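PDB 3UW2: Phosphoglucomutase/phosphomannomutase family protein from Burkholderia thailandensis, which probably catalyses the metal-dependent transfer of a phosphoryl group between positions of a phosphohexose, as other phosphohexose mutases do. Local coordinates for residues V110-S115 with E173-A178; D179-R184 with D356-F361; P282-M287 with L388-S393. All blocks are in the same frame, centred on the assembly; numbering follows the deposited sequence.

Interaction 1: V110-S115 with E173-A178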
loop_
_atom_site.group_PDB
_atom_site.type_symbol
_atom_site.label_atom_id
_atom_site.label_comp_id
_atom_site.label_asym_id
_atom_site.label_seq_id
_atom_site.Cartn_x
_atom_site.Cartn_y
_atom_site.Cartn_z
ATOM N N VAL A 110 12.337 14.445 -4.123
ATOM C CA VAL A 110 12.840 15.380 -5.160
ATOM C C VAL A 110 13.204 16.735 -4.595
ATOM O O VAL A 110 12.724 17.133 -3.536
ATOM C CB VAL A 110 11.831 15.611 -6.332
ATOM C CG1 VAL A 110 11.388 14.255 -6.963
ATOM C CG2 VAL A 110 10.632 16.469 -5.868
ATOM N N PRO A 111 14.043 17.482 -5.328
ATOM C CA PRO A 111 14.414 18.845 -4.894
ATOM C C PRO A 111 13.146 19.703 -4.827
ATOM O O PRO A 111 12.246 19.523 -5.650
ATOM C CB PRO A 111 15.334 19.348 -6.008
ATOM C CG PRO A 111 15.844 18.102 -6.680
ATOM C CD PRO A 111 14.824 16.997 -6.483
ATOM N N LEU A 112 13.044 20.573 -3.827
ATOM C CA LEU A 112 11.823 21.341 -3.606
ATOM C C LEU A 112 12.200 22.751 -3.851
ATOM O O LEU A 112 13.167 23.226 -3.245
ATOM C CB LEU A 112 11.383 21.230 -2.142
ATOM C CG LEU A 112 11.017 19.786 -1.807
ATOM C CD1 LEU A 112 10.727 19.578 -0.325
ATOM C CD2 LEU A 112 9.828 19.358 -2.666
ATOM N N ALA A 113 11.410 23.445 -4.664
ATOM C CA ALA A 113 11.741 24.845 -5.038
ATOM C C ALA A 113 11.178 25.789 -3.990
ATOM O O ALA A 113 10.284 26.565 -4.288
ATOM C CB ALA A 113 11.184 25.167 -6.411
ATOM N N LEU A 114 11.681 25.677 -2.763
ATOM C CA LEU A 114 11.294 26.539 -1.640
ATOM C C LEU A 114 11.693 28.032 -1.819
ATOM O O LEU A 114 12.585 28.344 -2.584
ATOM C CB LEU A 114 11.891 25.995 -0.346
ATOM C CG LEU A 114 11.570 24.548 0.037
ATOM C CD1 LEU A 114 12.220 24.264 1.370
ATOM C CD2 LEU A 114 10.067 24.174 0.014
ATOM N N SER A 115 11.031 28.944 -1.101
ATOM C CA SER A 115 11.197 30.368 -1.373
ATOM C C SER A 115 12.586 30.842 -0.963
ATOM O O SER A 115 13.118 31.786 -1.536
ATOM C CB SER A 115 10.083 31.184 -0.715
ATOM O OG SER A 115 10.335 31.353 0.669
ATOM N N GLU A 173 7.465 26.131 6.873
ATOM C CA GLU A 173 7.140 26.732 5.587
ATOM C C GLU A 173 6.093 25.864 4.948
ATOM O O GLU A 173 6.189 24.652 5.019
ATOM C CB GLU A 173 8.360 26.701 4.666
ATOM C CG GLU A 173 8.087 27.335 3.297
ATOM C CD GLU A 173 9.349 27.520 2.448
ATOM O OE1 GLU A 173 10.464 27.178 2.921
ATOM O OE2 GLU A 173 9.218 28.044 1.306
ATOM N N GLN A 174 5.115 26.485 4.297
ATOM C CA GLN A 174 4.129 25.757 3.462
ATOM C C GLN A 174 4.546 25.730 2.001
ATOM O O GLN A 174 5.067 26.715 1.481
ATOM C CB GLN A 174 2.732 26.349 3.653
ATOM C CG GLN A 174 2.193 26.018 5.058
ATOM C CD GLN A 174 0.859 26.702 5.316
ATOM O OE1 GLN A 174 0.561 27.681 4.681
ATOM N NE2 GLN A 174 0.094 26.219 6.286
ATOM N N TYR A 175 4.395 24.568 1.363
ATOM C CA TYR A 175 4.856 24.404 0.008
ATOM C C TYR A 175 3.897 23.520 -0.762
ATOM O O TYR A 175 3.560 22.412 -0.314
ATOM C CB TYR A 175 6.277 23.782 -0.035
ATOM C CG TYR A 175 6.795 23.661 -1.443
ATOM C CD1 TYR A 175 7.186 24.811 -2.172
ATOM C CD2 TYR A 175 6.837 22.407 -2.093
ATOM C CE1 TYR A 175 7.642 24.697 -3.491
ATOM C CE2 TYR A 175 7.300 22.280 -3.403
ATOM C CZ TYR A 175 7.701 23.427 -4.104
ATOM O OH TYR A 175 8.153 23.317 -5.402
ATOM N N ASP A 176 3.436 24.010 -1.913
ATOM C CA ASP A 176 2.547 23.178 -2.706
ATOM C C ASP A 176 3.368 22.443 -3.768
ATOM O O ASP A 176 3.906 23.034 -4.679
ATOM C CB ASP A 176 1.366 23.996 -3.294
ATOM C CG ASP A 176 0.302 23.109 -4.017
ATOM O OD1 ASP A 176 0.411 21.892 -4.158
ATOM O OD2 ASP A 176 -0.677 23.673 -4.469
ATOM N N VAL A 177 3.398 21.136 -3.645
ATOM C CA VAL A 177 4.183 20.227 -4.507
ATOM C C VAL A 177 3.296 19.538 -5.615
ATOM O O VAL A 177 3.793 18.754 -6.465
ATOM C CB VAL A 177 4.850 19.157 -3.608
ATOM C CG1 VAL A 177 3.869 18.045 -3.285
ATOM C CG2 VAL A 177 6.067 18.556 -4.301
ATOM N N ALA A 178 2.016 19.898 -5.673
ATOM C CA ALA A 178 1.103 19.248 -6.643
ATOM C C ALA A 178 1.474 19.459 -8.112
ATOM O O ALA A 178 1.429 18.522 -8.913
ATOM C CB ALA A 178 -0.343 19.705 -6.388
#

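Interaction 2: D179-R184 with D356-F361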
loop_
_atom_site.group_PDB
_atom_site.type_symbol
_atom_site.label_atom_id
_atom_site.label_comp_id
_atom_site.label_asym_id
_atom_site.label_seq_id
_atom_site.Cartn_x
_atom_site.Cartn_y
_atom_site.Cartn_z
ATOM N N ASP A 179 1.831 20.680 -8.471
ATOM C CA ASP A 179 2.167 20.977 -9.852
ATOM C C ASP A 179 3.417 20.187 -10.254
ATOM O O ASP A 179 3.434 19.643 -11.356
ATOM C CB ASP A 179 2.498 22.463 -10.056
ATOM C CG ASP A 179 1.278 23.355 -9.981
ATOM O OD1 ASP A 179 0.129 22.866 -9.931
ATOM O OD2 ASP A 179 1.491 24.580 -9.960
ATOM N N GLN A 180 4.464 20.172 -9.407
ATOM C CA GLN A 180 5.665 19.365 -9.738
ATOM C C GLN A 180 5.262 17.889 -9.915
ATOM O O GLN A 180 5.729 17.200 -10.802
ATOM C CB GLN A 180 6.709 19.356 -8.637
ATOM C CG GLN A 180 7.549 20.582 -8.563
ATOM C CD GLN A 180 8.548 20.490 -7.446
ATOM O OE1 GLN A 180 8.500 21.258 -6.483
ATOM N NE2 GLN A 180 9.485 19.576 -7.580
ATOM N N TYR A 181 4.421 17.409 -9.032
ATOM C CA TYR A 181 4.005 15.981 -9.130
ATOM C C TYR A 181 3.279 15.665 -10.465
ATOM O O TYR A 181 3.650 14.760 -11.233
ATOM C CB TYR A 181 3.112 15.700 -7.968
ATOM C CG TYR A 181 2.578 14.255 -7.902
ATOM C CD1 TYR A 181 3.360 13.211 -7.397
ATOM C CD2 TYR A 181 1.278 13.986 -8.282
ATOM C CE1 TYR A 181 2.807 11.885 -7.320
ATOM C CE2 TYR A 181 0.738 12.715 -8.233
ATOM C CZ TYR A 181 1.512 11.658 -7.729
ATOM O OH TYR A 181 0.939 10.366 -7.639
ATOM N N VAL A 182 2.220 16.407 -10.740
ATOM C CA VAL A 182 1.459 16.188 -11.964
ATOM C C VAL A 182 2.354 16.324 -13.187
ATOM O O VAL A 182 2.316 15.455 -14.073
ATOM C CB VAL A 182 0.239 17.136 -12.071
ATOM C CG1 VAL A 182 -0.499 16.930 -13.414
ATOM C CG2 VAL A 182 -0.711 16.877 -10.863
ATOM N N GLU A 183 3.172 17.379 -13.231
ATOM C CA GLU A 183 4.024 17.614 -14.397
ATOM C C GLU A 183 5.054 16.531 -14.549
ATOM O O GLU A 183 5.514 16.236 -15.680
ATOM C CB GLU A 183 4.732 18.969 -14.306
ATOM C CG GLU A 183 3.734 20.095 -14.487
ATOM C CD GLU A 183 4.242 21.418 -13.928
ATOM O OE1 GLU A 183 5.397 21.807 -14.248
ATOM O OE2 GLU A 183 3.483 22.079 -13.178
ATOM N N ARG A 184 5.421 15.932 -13.412
ATOM C CA ARG A 184 6.462 14.913 -13.478
ATOM C C ARG A 184 5.857 13.658 -14.109
ATOM O O ARG A 184 6.510 13.005 -14.929
ATOM C CB ARG A 184 7.133 14.682 -12.106
ATOM C CG ARG A 184 7.912 13.386 -11.979
ATOM C CD ARG A 184 9.172 13.326 -12.866
ATOM N NE ARG A 184 9.905 12.079 -12.633
ATOM C CZ ARG A 184 9.581 10.902 -13.187
ATOM N NH1 ARG A 184 8.537 10.786 -14.026
ATOM N NH2 ARG A 184 10.285 9.821 -12.893
ATOM N N ASP A 356 11.377 1.490 -11.696
ATOM C CA ASP A 356 11.510 1.837 -13.163
ATOM C C ASP A 356 10.777 3.126 -13.499
ATOM O O ASP A 356 9.560 3.225 -13.222
ATOM C CB ASP A 356 10.891 0.673 -13.943
ATOM C CG ASP A 356 10.708 0.982 -15.410
ATOM O OD1 ASP A 356 11.728 0.910 -16.093
ATOM O OD2 ASP A 356 9.577 1.207 -15.879
ATOM N N ARG A 357 11.502 4.152 -13.982
ATOM C CA ARG A 357 10.932 5.456 -14.447
ATOM C C ARG A 357 10.294 6.247 -13.314
ATOM O O ARG A 357 9.556 7.219 -13.547
ATOM C CB ARG A 357 9.866 5.240 -15.546
ATOM C CG ARG A 357 10.458 4.652 -16.824
ATOM C CD ARG A 357 9.383 4.124 -17.792
ATOM N NE ARG A 357 8.389 5.157 -18.171
ATOM C CZ ARG A 357 7.172 4.856 -18.603
ATOM N NH1 ARG A 357 6.756 3.554 -18.733
ATOM N NH2 ARG A 357 6.348 5.837 -18.852
ATOM N N TRP A 358 10.583 5.833 -12.092
ATOM C CA TRP A 358 9.915 6.437 -10.938
ATOM C C TRP A 358 10.834 6.537 -9.720
ATOM O O TRP A 358 12.024 6.670 -9.887
ATOM C CB TRP A 358 8.585 5.698 -10.692
ATOM C CG TRP A 358 7.593 6.361 -9.719
ATOM C CD1 TRP A 358 6.973 5.792 -8.612
ATOM C CD2 TRP A 358 6.988 7.672 -9.869
ATOM N NE1 TRP A 358 6.078 6.685 -8.053
ATOM C CE2 TRP A 358 6.066 7.835 -8.769
ATOM C CE3 TRP A 358 7.174 8.740 -10.782
ATOM C CZ2 TRP A 358 5.324 9.017 -8.592
ATOM C CZ3 TRP A 358 6.439 9.904 -10.594
ATOM C CH2 TRP A 358 5.556 10.051 -9.514
ATOM N N TYR A 359 10.302 6.449 -8.489
ATOM C CA TYR A 359 11.076 6.715 -7.264
ATOM C C TYR A 359 11.010 5.523 -6.294
ATOM O O TYR A 359 11.650 5.526 -5.249
ATOM C CB TYR A 359 10.492 7.969 -6.547
ATOM C CG TYR A 359 10.645 9.156 -7.441
ATOM C CD1 TYR A 359 11.846 9.822 -7.502
ATOM C CD2 TYR A 359 9.595 9.571 -8.293
ATOM C CE1 TYR A 359 12.008 10.916 -8.367
ATOM C CE2 TYR A 359 9.743 10.659 -9.146
ATOM C CZ TYR A 359 10.943 11.295 -9.185
ATOM O OH TYR A 359 11.091 12.324 -10.070
ATOM N N GLY A 360 10.209 4.535 -6.625
ATOM C CA GLY A 360 10.255 3.287 -5.840
ATOM C C GLY A 360 9.304 3.258 -4.662
ATOM O O GLY A 360 9.248 2.238 -3.968
ATOM N N PHE A 361 8.525 4.321 -4.420
ATOM C CA PHE A 361 7.450 4.262 -3.393
ATOM C C PHE A 361 6.139 3.812 -4.036
ATOM O O PHE A 361 5.897 4.032 -5.247
ATOM C CB PHE A 361 7.252 5.601 -2.629
ATOM C CG PHE A 361 7.070 6.805 -3.534
ATOM C CD1 PHE A 361 5.838 7.052 -4.123
ATOM C CD2 PHE A 361 8.103 7.678 -3.753
ATOM C CE1 PHE A 361 5.614 8.164 -4.937
ATOM C CE2 PHE A 361 7.921 8.814 -4.571
ATOM C CZ PHE A 361 6.689 9.053 -5.159
HETATM O O HOH W 1 7.576 8.054 -14.915
HETATM O O HOH W 2 12.603 8.492 -11.867
#

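Interaction 3: P282-M287 with L388-S393. With EDO (1,2-ethanediol), chain G.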
loop_
_atom_site.group_PDB
_atom_site.type_symbol
_atom_site.label_atom_id
_atom_site.label_comp_id
_atom_site.label_asym_id
_atom_site.label_seq_id
_atom_site.Cartn_x
_atom_site.Cartn_y
_atom_site.Cartn_z
ATOM N N PRO A 282 -4.562 -7.344 -7.339
ATOM C CA PRO A 282 -3.255 -6.771 -7.691
ATOM C C PRO A 282 -2.218 -7.825 -8.096
ATOM O O PRO A 282 -1.298 -7.457 -8.772
ATOM C CB PRO A 282 -2.822 -6.040 -6.412
ATOM C CG PRO A 282 -4.155 -5.675 -5.771
ATOM C CD PRO A 282 -5.116 -6.776 -6.091
ATOM N N ASP A 283 -2.337 -9.116 -7.732
ATOM C CA ASP A 283 -1.335 -10.004 -8.292
ATOM C C ASP A 283 -1.487 -10.105 -9.839
ATOM O O ASP A 283 -0.463 -10.350 -10.537
ATOM C CB ASP A 283 -1.301 -11.394 -7.623
ATOM C CG ASP A 283 -2.642 -12.048 -7.553
ATOM O OD1 ASP A 283 -3.678 -11.413 -7.945
ATOM O OD2 ASP A 283 -2.649 -13.227 -7.090
ATOM N N ARG A 284 -2.737 -9.961 -10.368
ATOM C CA ARG A 284 -2.904 -9.979 -11.851
ATOM C C ARG A 284 -2.432 -8.700 -12.498
ATOM O O ARG A 284 -1.777 -8.717 -13.543
ATOM C CB ARG A 284 -4.327 -10.304 -12.268
ATOM C CG ARG A 284 -4.666 -11.756 -11.944
ATOM C CD ARG A 284 -6.144 -11.925 -12.146
ATOM N NE ARG A 284 -6.451 -12.327 -13.501
ATOM C CZ ARG A 284 -7.631 -12.097 -14.061
ATOM N NH1 ARG A 284 -8.564 -11.403 -13.408
ATOM N NH2 ARG A 284 -7.883 -12.533 -15.279
ATOM N N GLN A 285 -2.748 -7.578 -11.861
ATOM C CA GLN A 285 -2.173 -6.293 -12.274
ATOM C C GLN A 285 -0.634 -6.338 -12.416
ATOM O O GLN A 285 -0.080 -5.755 -13.350
ATOM C CB GLN A 285 -2.540 -5.211 -11.274
ATOM C CG GLN A 285 -4.063 -4.878 -11.181
ATOM C CD GLN A 285 -4.279 -3.748 -10.157
ATOM O OE1 GLN A 285 -3.565 -2.697 -10.177
ATOM N NE2 GLN A 285 -5.180 -3.976 -9.211
ATOM N N LEU A 286 0.035 -6.869 -11.416
ATOM C CA LEU A 286 1.500 -6.973 -11.416
ATOM C C LEU A 286 2.011 -7.791 -12.607
ATOM O O LEU A 286 3.061 -7.460 -13.155
ATOM C CB LEU A 286 2.033 -7.571 -10.099
ATOM C CG LEU A 286 3.549 -7.474 -9.893
ATOM C CD1 LEU A 286 3.933 -6.007 -9.747
ATOM C CD2 LEU A 286 3.954 -8.239 -8.650
ATOM N N MET A 287 1.291 -8.859 -13.005
ATOM C CA MET A 287 1.700 -9.575 -14.241
ATOM C C MET A 287 1.763 -8.619 -15.446
ATOM O O MET A 287 2.699 -8.656 -16.247
ATOM C CB MET A 287 0.820 -10.802 -14.488
ATOM C CG MET A 287 1.142 -11.899 -13.459
ATOM S SD MET A 287 0.388 -13.540 -13.605
ATOM C CE MET A 287 -1.275 -13.310 -12.976
ATOM N N LEU A 388 -5.684 -11.978 -18.553
ATOM C CA LEU A 388 -4.549 -12.301 -17.663
ATOM C C LEU A 388 -4.777 -13.661 -17.027
ATOM O O LEU A 388 -5.902 -14.064 -16.897
ATOM C CB LEU A 388 -4.360 -11.197 -16.618
ATOM C CG LEU A 388 -3.736 -9.898 -17.219
ATOM C CD1 LEU A 388 -4.035 -8.735 -16.311
ATOM C CD2 LEU A 388 -2.250 -10.073 -17.334
ATOM N N PRO A 389 -3.696 -14.400 -16.705
ATOM C CA PRO A 389 -3.841 -15.714 -16.066
ATOM C C PRO A 389 -4.684 -15.577 -14.781
ATOM O O PRO A 389 -4.605 -14.561 -14.084
ATOM C CB PRO A 389 -2.394 -16.087 -15.691
ATOM C CG PRO A 389 -1.502 -15.265 -16.610
ATOM C CD PRO A 389 -2.297 -14.071 -17.041
ATOM N N ASN A 390 -5.412 -16.626 -14.441
ATOM C CA ASN A 390 -6.388 -16.608 -13.352
ATOM C C ASN A 390 -6.460 -18.006 -12.763
ATOM O O ASN A 390 -5.896 -18.931 -13.352
ATOM C CB ASN A 390 -7.787 -16.195 -13.896
ATOM C CG ASN A 390 -8.597 -15.405 -12.864
ATOM O OD1 ASN A 390 -8.142 -15.159 -11.726
ATOM N ND2 ASN A 390 -9.786 -14.984 -13.252
ATOM N N ALA A 391 -7.122 -18.189 -11.620
ATOM C CA ALA A 391 -7.194 -19.538 -10.989
ATOM C C ALA A 391 -8.385 -19.530 -10.085
ATOM O O ALA A 391 -8.980 -18.533 -9.959
ATOM C CB ALA A 391 -5.923 -19.798 -10.203
ATOM N N VAL A 392 -8.773 -20.613 -9.435
ATOM C CA VAL A 392 -9.868 -20.452 -8.466
ATOM C C VAL A 392 -9.219 -20.159 -7.125
ATOM O O VAL A 392 -8.094 -20.621 -6.890
ATOM C CB VAL A 392 -10.810 -21.695 -8.387
ATOM C CG1 VAL A 392 -11.259 -22.129 -9.775
ATOM C CG2 VAL A 392 -10.116 -22.850 -7.710
ATOM N N SER A 393 -9.895 -19.420 -6.244
ATOM C CA SER A 393 -9.414 -19.228 -4.837
ATOM C C SER A 393 -10.518 -19.161 -3.763
ATOM O O SER A 393 -11.701 -18.976 -4.077
ATOM C CB SER A 393 -8.535 -17.981 -4.669
ATOM O OG SER A 393 -8.794 -17.018 -5.666
HETATM C C1 EDO G . -3.712 -15.278 -4.550
HETATM O O1 EDO G . -4.380 -14.784 -5.717
HETATM C C2 EDO G . -4.683 -16.098 -3.697
HETATM O O2 EDO G . -5.632 -15.151 -3.213
#

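Interaction 1: V110-S115 with E173-A178
Y175 and L114 carry the apolar half of this contact. L114 lays its CD2 methyl over one face of the Y175 ring, 4.0 Å from the ring centroid and 30° off the normal, a CH-pi contact that a branched aliphatic chain makes well. The ring reaches the 110-115 segment because CG of Y175 stands anti to its backbone N (chi1 -177°), which carries it away from its own chain and toward residues 112-114. L112 adds its CD2 methyl, 3.9 Å from Y175 CE2 and 4.2 Å from V177 CG2, while V177 is backed by V103 and F106 of helix 101-107.

Two hydrogen bonds add to this packing. E173, extended from CB outward with CG anti to its N, brings its carboxylate to the backbone of S115: S115 N donates to the syn lone pair of E173 OE2 at 3.1 Å along an almost straight line (176°). A long acidic chain suits this place, since it spans the gap between chains that do not pair as strands, and its aliphatic neighbour L114 lies against the same carboxylate. The Y175 hydroxyl accepts only a weak bond from A113 N (3.3 Å); its stronger partner is probably Q180, in the first turn of the following helix. A113 centres an inverse gamma turn, and its O lies 3.3 Å from Y175 CE1. Within 173-178, D176 OD1 takes the A178 N-H, capping the start of helix 178-186.

The arrangement joins an outlying two-stranded hairpin, 112-114 with 117-119, to strand 172-174, which pairs in parallel with strand 92-98 in the main sheet of the alpha/beta/alpha domain I region, just where the chain leaves that sheet for the helix 178-186.

Interaction 2: D179-R184 with D356-F361
R184 reaches from helix 178-186 into the loop 356-361, where all three guanidinium nitrogens find acceptors. NE donates to Y359 OH at 2.8 Å, a bent bond (139°) with the hydroxyl tilted from the guanidinium plane. NH2 donates to R357 O at 2.8 Å, far straighter (163°) and nearly in that plane, though from above the carbonyl plane. Two waters extend the network: one bridges NH1 and R357 O, though its approach to the oxygen is doubtfully short, and another takes a weak bond from NH2 while donating to W358 O. The bend at chi2 turns the chain toward the loop and brings W358 CE3 over one guanidinium face, 3.7 Å above the guanidinium plane and toward its rim. The two planes are 86° apart, so this is no parallel stack.

Beside it, Y181 CE1 packs at the edge of the W358 ring, 4.0 Å from CH2, and the Y181 hydroxyl is bonded to D363. The R357 side chain has salt bridges to D188 and E373. Arginine suits this place: across these segments its flat cation serves several neutral oxygens, tying helix 178-186 of the domain II range to a loop of the domain III range.

Interaction 3: P282-M287 with L388-S393
The first turns of helix 282-296, in the alpha/beta/alpha domain III region, meet here the extended chain that runs on into strand 392-398 of the C-terminal sheet. R284 does most of the work. Its NH2 donates to L388 O at 3.0 Å, nearly straight (175°) and in the guanidinium plane, while NE donates to P389 O, also at 3.0 Å but more bent (142°) and tilted out of that plane. The arginine thus grips two successive peptide oxygens of the linking chain, approaching each from above its carbonyl plane. The bend at chi3 turns the flat group so that NE and NH2 both face that chain.

N390 then covers one guanidinium face: its amide lies almost parallel to it, the planes 4° apart, with N390 CG 3.6 Å from R284 CZ and over the centre of the group. Two flat polar groups stack here by their faces, leaving the arginine's edge to the carbonyls.

The apolar side is supplied by M287, L388 and P389. M287 SD comes to the rim of the proline ring, 3.9 Å from P389 CG, and M287 CB lies 4.2 Å from L388 CD2. Flexible methionine fits a rigid proline, which W315 and N311 of helix 311-318 also cover. Nearby, D283 OD2 accepts both from T309 N and from a 1,2-ethanediol molecule that also bonds R454.

The positive charge of R284 is thus met across these segments by two carbonyl dipoles and a stacked amide, which would probably disperse it.

How the interactions relate
Interactions 1 and 2 adjoin: Y175 of the first probably hydrogen-bonds Q180 of the second, and strand 172-174 leads straight into helix 178-186. Interaction 3 stands apart, its centre about 39 Å from that of interaction 1 and on the opposite side of the chain's centre. It is the most buried of the three, the other two being partly so. Interaction 1 relies on methyls against a tyrosine and a carboxylate on a backbone N-H; interactions 2 and 3 each centre on a helix-borne arginine, gripping a carbonyl and a hydroxyl with water's help in 2, two carbonyls under a stacked amide in 3. Interaction 2 approaches the zinc site, with Y181 about 9 Å from the D268 side chain.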